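Local coordinates for trypsin-resistant surface T6 protein (PDB 4P0D), which probably builds the shaft of the Streptococcus pyogenes serotype M6 pilus as its backbone subunit, the T6 surface antigen, at residues G106-I112 against A143-P148; A187-Y193 against P288-Y294. The protein carries 1 engineered substitution. All blocks are in the same frame, centred on the assembly; numbering follows the deposited sequence.

Contact 1: residues G106-I112 against A143-P148; sequences GRTYNPI and AKSSLP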
loop_
_atom_site.group_PDB
_atom_site.type_symbol
_atom_site.label_atom_id
_atom_site.label_comp_id
_atom_site.label_asym_id
_atom_site.label_seq_id
_atom_site.Cartn_x
_atom_site.Cartn_y
_atom_site.Cartn_z
ATOM N N GLY A 106 8.938 13.876 2.696
ATOM C CA GLY A 106 8.254 13.566 1.443
ATOM C C GLY A 106 7.553 14.734 0.768
ATOM O O GLY A 106 6.899 14.555 -0.258
ATOM N N ARG A 107 7.676 15.941 1.308
ATOM C CA ARG A 107 6.985 17.049 0.690
ATOM C C ARG A 107 7.662 17.507 -0.588
ATOM O O ARG A 107 8.846 17.250 -0.832
ATOM C CB ARG A 107 6.749 18.211 1.663
ATOM C CG ARG A 107 7.939 19.072 2.016
ATOM C CD ARG A 107 7.511 20.130 3.042
ATOM N NE ARG A 107 6.756 19.534 4.127
ATOM C CZ ARG A 107 5.468 19.734 4.419
ATOM N NH1 ARG A 107 4.670 20.574 3.745
ATOM N NH2 ARG A 107 4.970 19.048 5.429
ATOM N N THR A 108 6.871 18.184 -1.404
ATOM C CA THR A 108 7.331 18.702 -2.687
ATOM C C THR A 108 7.009 20.186 -2.747
ATOM O O THR A 108 5.932 20.611 -2.315
ATOM C CB THR A 108 6.711 17.937 -3.888
ATOM O OG1 THR A 108 7.199 18.493 -5.112
ATOM C CG2 THR A 108 5.205 18.004 -3.897
ATOM N N TYR A 109 7.961 20.959 -3.273
ATOM C CA TYR A 109 7.955 22.420 -3.209
ATOM C C TYR A 109 7.818 23.030 -4.595
ATOM O O TYR A 109 8.305 22.462 -5.567
ATOM C CB TYR A 109 9.301 22.915 -2.641
ATOM C CG TYR A 109 9.427 22.884 -1.140
ATOM C CD1 TYR A 109 9.081 23.992 -0.379
ATOM C CD2 TYR A 109 9.934 21.767 -0.475
ATOM C CE1 TYR A 109 9.218 23.985 1.009
ATOM C CE2 TYR A 109 10.063 21.756 0.915
ATOM C CZ TYR A 109 9.714 22.866 1.641
ATOM O OH TYR A 109 9.862 22.874 3.030
ATOM N N ASN A 110 7.155 24.185 -4.674
ATOM C CA ASN A 110 7.203 25.001 -5.870
ATOM C C ASN A 110 8.561 25.710 -5.932
ATOM O O ASN A 110 9.207 25.909 -4.889
ATOM C CB ASN A 110 6.109 26.065 -5.886
ATOM C CG ASN A 110 4.689 25.489 -5.908
ATOM O OD1 ASN A 110 4.443 24.319 -6.230
ATOM N ND2 ASN A 110 3.744 26.336 -5.566
ATOM N N PRO A 111 8.977 26.113 -7.143
ATOM C CA PRO A 111 10.181 26.959 -7.346
ATOM C C PRO A 111 10.005 28.367 -6.773
ATOM O O PRO A 111 8.884 28.827 -6.639
ATOM C CB PRO A 111 10.308 27.049 -8.861
ATOM C CG PRO A 111 9.320 26.106 -9.438
ATOM C CD PRO A 111 8.276 25.833 -8.408
ATOM N N ILE A 112 11.095 29.041 -6.440
ATOM C CA ILE A 112 11.029 30.409 -5.923
ATOM C C ILE A 112 11.946 31.319 -6.727
ATOM O O ILE A 112 13.068 30.943 -7.065
ATOM C CB ILE A 112 11.399 30.501 -4.430
ATOM C CG1 ILE A 112 10.536 29.551 -3.596
ATOM C CG2 ILE A 112 11.200 31.932 -3.926
ATOM C CD1 ILE A 112 10.982 29.430 -2.147
ATOM N N ALA A 143 7.984 29.857 1.291
ATOM C CA ALA A 143 8.042 28.650 0.520
ATOM C C ALA A 143 6.660 28.031 0.520
ATOM O O ALA A 143 5.890 28.199 1.487
ATOM C CB ALA A 143 9.061 27.691 1.079
ATOM N N LYS A 144 6.359 27.334 -0.575
ATOM C CA LYS A 144 5.095 26.650 -0.762
ATOM C C LYS A 144 5.318 25.177 -1.121
ATOM O O LYS A 144 5.994 24.842 -2.094
ATOM C CB LYS A 144 4.252 27.338 -1.833
ATOM C CG LYS A 144 2.885 26.679 -2.027
ATOM C CD LYS A 144 1.947 27.553 -2.835
ATOM C CE LYS A 144 0.832 26.729 -3.463
ATOM N NZ LYS A 144 -0.212 27.628 -4.028
ATOM N N SER A 145 4.715 24.301 -0.332
ATOM C CA SER A 145 4.887 22.880 -0.503
ATOM C C SER A 145 3.561 22.135 -0.256
ATOM O O SER A 145 2.630 22.692 0.339
ATOM C CB SER A 145 5.972 22.389 0.470
ATOM O OG SER A 145 5.551 22.585 1.810
ATOM N N SER A 146 3.502 20.889 -0.719
ATOM C CA SER A 146 2.387 19.989 -0.441
ATOM C C SER A 146 2.920 18.652 0.072
ATOM O O SER A 146 4.050 18.255 -0.218
ATOM C CB SER A 146 1.522 19.820 -1.706
ATOM O OG SER A 146 2.277 19.278 -2.785
ATOM N N LEU A 147 2.117 17.965 0.878
ATOM C CA LEU A 147 2.536 16.703 1.482
ATOM C C LEU A 147 1.515 15.653 1.069
ATOM O O LEU A 147 0.416 15.629 1.594
ATOM C CB LEU A 147 2.614 16.817 3.019
ATOM C CG LEU A 147 2.941 15.551 3.828
ATOM C CD1 LEU A 147 4.299 14.998 3.451
ATOM C CD2 LEU A 147 2.877 15.823 5.325
ATOM N N PRO A 148 1.867 14.807 0.094
ATOM C CA PRO A 148 0.945 13.746 -0.270
ATOM C C PRO A 148 0.793 12.690 0.820
ATOM O O PRO A 148 1.583 12.644 1.778
ATOM C CB PRO A 148 1.595 13.142 -1.506
ATOM C CG PRO A 148 2.408 14.258 -2.084
ATOM C CD PRO A 148 2.978 14.912 -0.872
HETATM O O HOH W 1 1.675 21.978 2.990
HETATM O O HOH W 2 3.546 21.411 -3.864
HETATM O O HOH W 3 8.122 27.459 -2.729
#
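Ser145 and Tyr109 face each other across two antiparallel strands. CB of Ser145 sits 3.6 Å from the centroid of the Tyr109 ring, 13° off the ring normal, a CH-pi contact over the face. The edge of the same ring meets Ala143, with CE1 3.7 Å from Ala143 CB. OG of the same serine accepts a bond from Arg107 NH1 at 2.9 Å. This bond lies close to the guanidinium plane and is nearly straight (162°). The Arg107 chain reaches it by bending at chi3 (48°). Leu147 CB lies over one face of the guanidinium. A salt bridge from Arg107 NE to Asp105, in the loop just before strand 108-116, also holds the group.

The backbones are joined by Thr108 N to Ser146 O (3.1 Å) and Ser146 N to Thr108 O (2.9 Å), which make Thr108 and Ser146 a hydrogen-bonded pair. Asn110 N adds a third bond, to Lys144 O at 2.9 Å. Beyond it a water links Asn110 O to Lys144 N. Thr108 and Ser146 point to the sheet face away from Tyr109, and Thr108 CG2 is 3.4 Å from Ser146 OG. That hydroxyl also bonds Ser182 N.

Tyr109 OH is held by Glu16 O, and its ring touches Leu100 of strand 94-101. Ile112 and Ala143 both rest on Ile12 of strand 7-13. The arrangement is a short antiparallel beta ladder, one hydrogen-bonded and one non-hydrogen-bonded pair, with its aromatic turned into the core, within the Ig-like N-terminal region of this pilin.

Contact 2: residues A187-Y193 against P288-Y294; sequences AVNKTVY and PTKGNTY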
loop_
_atom_site.group_PDB
_atom_site.type_symbol
_atom_site.label_atom_id
_atom_site.label_comp_id
_atom_site.label_asym_id
_atom_site.label_seq_id
_atom_site.Cartn_x
_atom_site.Cartn_y
_atom_site.Cartn_z
ATOM N N ALA A 187 5.174 22.117 -14.827
ATOM C CA ALA A 187 6.102 21.096 -14.324
ATOM C C ALA A 187 6.279 19.990 -15.350
ATOM O O ALA A 187 5.313 19.582 -15.969
ATOM C CB ALA A 187 5.607 20.510 -13.005
ATOM N N VAL A 188 7.512 19.511 -15.510
ATOM C CA VAL A 188 7.842 18.422 -16.442
ATOM C C VAL A 188 7.645 17.017 -15.842
ATOM O O VAL A 188 7.472 16.050 -16.587
ATOM C CB VAL A 188 9.281 18.554 -16.996
ATOM C CG1 VAL A 188 9.364 19.743 -17.957
ATOM C CG2 VAL A 188 10.323 18.669 -15.872
ATOM N N ASN A 189 7.689 16.907 -14.509
ATOM C CA ASN A 189 7.438 15.651 -13.826
ATOM C C ASN A 189 6.175 15.768 -12.948
ATOM O O ASN A 189 6.206 16.307 -11.817
ATOM C CB ASN A 189 8.655 15.248 -12.995
ATOM C CG ASN A 189 8.548 13.849 -12.443
ATOM O OD1 ASN A 189 7.478 13.243 -12.433
ATOM N ND2 ASN A 189 9.657 13.327 -11.984
ATOM N N LYS A 190 5.048 15.305 -13.495
ATOM C CA LYS A 190 3.798 15.302 -12.747
ATOM C C LYS A 190 3.368 13.878 -12.414
ATOM O O LYS A 190 2.198 13.552 -12.513
ATOM C CB LYS A 190 2.698 16.017 -13.528
ATOM C CG LYS A 190 3.007 17.465 -13.855
ATOM C CD LYS A 190 1.905 18.099 -14.672
ATOM C CE LYS A 190 1.908 19.598 -14.459
ATOM N NZ LYS A 190 0.813 20.343 -15.126
ATOM N N THR A 191 4.317 13.047 -11.999
ATOM C CA THR A 191 4.041 11.660 -11.704
ATOM C C THR A 191 2.943 11.557 -10.622
ATOM O O THR A 191 2.996 12.231 -9.584
ATOM C CB THR A 191 5.305 10.892 -11.270
ATOM O OG1 THR A 191 6.250 10.824 -12.350
ATOM C CG2 THR A 191 4.967 9.486 -10.831
ATOM N N VAL A 192 1.939 10.737 -10.927
ATOM C CA VAL A 192 0.851 10.372 -9.998
ATOM C C VAL A 192 0.602 8.893 -10.234
ATOM O O VAL A 192 -0.141 8.551 -11.144
ATOM C CB VAL A 192 -0.479 11.102 -10.325
ATOM C CG1 VAL A 192 -1.563 10.741 -9.304
ATOM C CG2 VAL A 192 -0.309 12.592 -10.383
ATOM N N TYR A 193 1.221 8.017 -9.444
ATOM C CA TYR A 193 1.308 6.598 -9.785
ATOM C C TYR A 193 1.028 5.702 -8.568
ATOM O O TYR A 193 1.730 5.797 -7.561
ATOM C CB TYR A 193 2.710 6.333 -10.316
ATOM C CG TYR A 193 2.981 5.010 -10.978
ATOM C CD1 TYR A 193 3.022 3.829 -10.250
ATOM C CD2 TYR A 193 3.293 4.953 -12.338
ATOM C CE1 TYR A 193 3.318 2.623 -10.856
ATOM C CE2 TYR A 193 3.572 3.751 -12.958
ATOM C CZ TYR A 193 3.596 2.592 -12.206
ATOM O OH TYR A 193 3.886 1.408 -12.809
ATOM N N PRO A 288 9.580 18.479 -9.216
ATOM C CA PRO A 288 8.773 18.377 -10.418
ATOM C C PRO A 288 9.313 19.132 -11.649
ATOM O O PRO A 288 8.760 18.978 -12.744
ATOM C CB PRO A 288 7.420 18.967 -9.982
ATOM C CG PRO A 288 7.433 18.910 -8.480
ATOM C CD PRO A 288 8.869 19.237 -8.176
ATOM N N THR A 289 10.334 19.969 -11.471
ATOM C CA THR A 289 10.932 20.667 -12.609
ATOM C C THR A 289 12.112 19.883 -13.190
ATOM O O THR A 289 12.819 20.374 -14.047
ATOM C CB THR A 289 11.335 22.127 -12.276
ATOM O OG1 THR A 289 12.414 22.147 -11.326
ATOM C CG2 THR A 289 10.155 22.885 -11.738
ATOM N N LYS A 290 12.302 18.654 -12.735
ATOM C CA LYS A 290 13.377 17.794 -13.204
ATOM C C LYS A 290 12.800 16.499 -13.747
ATOM O O LYS A 290 11.895 15.929 -13.145
ATOM C CB LYS A 290 14.327 17.471 -12.051
ATOM C CG LYS A 290 15.476 16.520 -12.398
ATOM C CD LYS A 290 16.331 16.256 -11.160
ATOM C CE LYS A 290 17.379 15.176 -11.390
ATOM N NZ LYS A 290 16.746 13.866 -11.712
ATOM N N GLY A 291 13.356 16.024 -14.867
ATOM C CA GLY A 291 12.948 14.758 -15.452
ATOM C C GLY A 291 11.631 14.832 -16.216
ATOM O O GLY A 291 11.316 15.840 -16.856
ATOM N N ASN A 292 10.880 13.734 -16.146
ATOM C CA ASN A 292 9.675 13.511 -16.918
ATOM C C ASN A 292 8.672 12.752 -16.066
ATOM O O ASN A 292 9.052 11.952 -15.224
ATOM C CB ASN A 292 9.974 12.615 -18.125
ATOM C CG ASN A 292 11.105 13.137 -18.969
ATOM O OD1 ASN A 292 10.914 14.067 -19.758
ATOM N ND2 ASN A 292 12.303 12.552 -18.801
ATOM N N THR A 293 7.399 12.974 -16.327
ATOM C CA THR A 293 6.330 12.175 -15.752
ATOM C C THR A 293 6.539 10.687 -16.014
ATOM O O THR A 293 6.766 10.271 -17.152
ATOM C CB THR A 293 4.993 12.632 -16.355
ATOM O OG1 THR A 293 4.804 14.020 -16.062
ATOM C CG2 THR A 293 3.797 11.816 -15.812
ATOM N N TYR A 294 6.500 9.885 -14.958
ATOM C CA TYR A 294 6.621 8.442 -15.096
ATOM C C TYR A 294 5.252 7.787 -15.218
ATOM O O TYR A 294 4.364 7.987 -14.362
ATOM C CB TYR A 294 7.315 7.862 -13.886
ATOM C CG TYR A 294 7.695 6.429 -14.016
ATOM C CD1 TYR A 294 6.824 5.422 -13.641
ATOM C CD2 TYR A 294 8.949 6.068 -14.504
ATOM C CE1 TYR A 294 7.180 4.091 -13.757
ATOM C CE2 TYR A 294 9.313 4.739 -14.622
ATOM C CZ TYR A 294 8.429 3.756 -14.231
ATOM O OH TYR A 294 8.767 2.435 -14.334
HETATM O O HOH W 4 2.174 9.120 -13.489
#
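The backbones of Ala187-Tyr193 and Pro288-Tyr294 run alongside each other without a regular beta ladder, joined by Asn189 N to Pro288 O (2.9 Å) and a weak bond from Thr293 N to Val188 O. Two threonine hydroxyls do the work that carbonyls do in a sheet. OG1 of Thr293 accepts from Lys190 N at 2.9 Å. OG1 of Thr191 accepts from Tyr294 N at 2.8 Å, in an almost straight bond (174°).

Thr191 OG1 in turn gives its proton to Asn189 OD1 at 2.7 Å, in the carbonyl plane of the amide. OD1 also accepts from Thr191 N, which makes an Asx turn. Two bonds therefore grip this oxygen and fix the amide. The CG of Asn189 lies opposite its backbone N (chi1 -171°), which carries the amide in among the carbonyls of Lys290 and Asn292. Asn189 O is buried with no partner in the model.

At one end, Val188 CG2 packs on the loop backbone, 3.2 Å from Gly291 O, and Ala187 CB meets Pro288 CB. At the other, Tyr193 CE2 approaches the edge of the Tyr294 ring, 3.7 Å from CE1, with the planes at 57°. Their hydroxyls are bonded to Asn296 O and Lys299 O. A water joins Val192 N to Tyr294 O.

Val188 and Thr289 touch Asn64 of helix 56-68. Asn189, Thr191 and Tyr294 rest on Ile307 of strand 307-316. Lys190 NZ bonds Lys185 O and forms a salt bridge with Asp250. Strand 192-197, on which the first segment ends, pairs with strands 242-247 and 276-285.

Overall arrangement
From the N terminus, contact 1 comes first: strand 139-155 returns to pair with strand 108-116 and closes a loop of 30 residues. The chain then passes into the Cna-B-like region. Contact 2 opens at 187-193 and closes 94 residues later, when the loop following strand 276-285 comes back beside the lead-in to strand 192-197. The two contacts lie in series and neither nests in the other. They meet in space, with centres about 14 Å apart: Pro288 packs on Thr108, and Thr289 on Pro111. Together with the touch of contact 2 on helix 56-68, this ties the N-terminal Ig-like part to the next one.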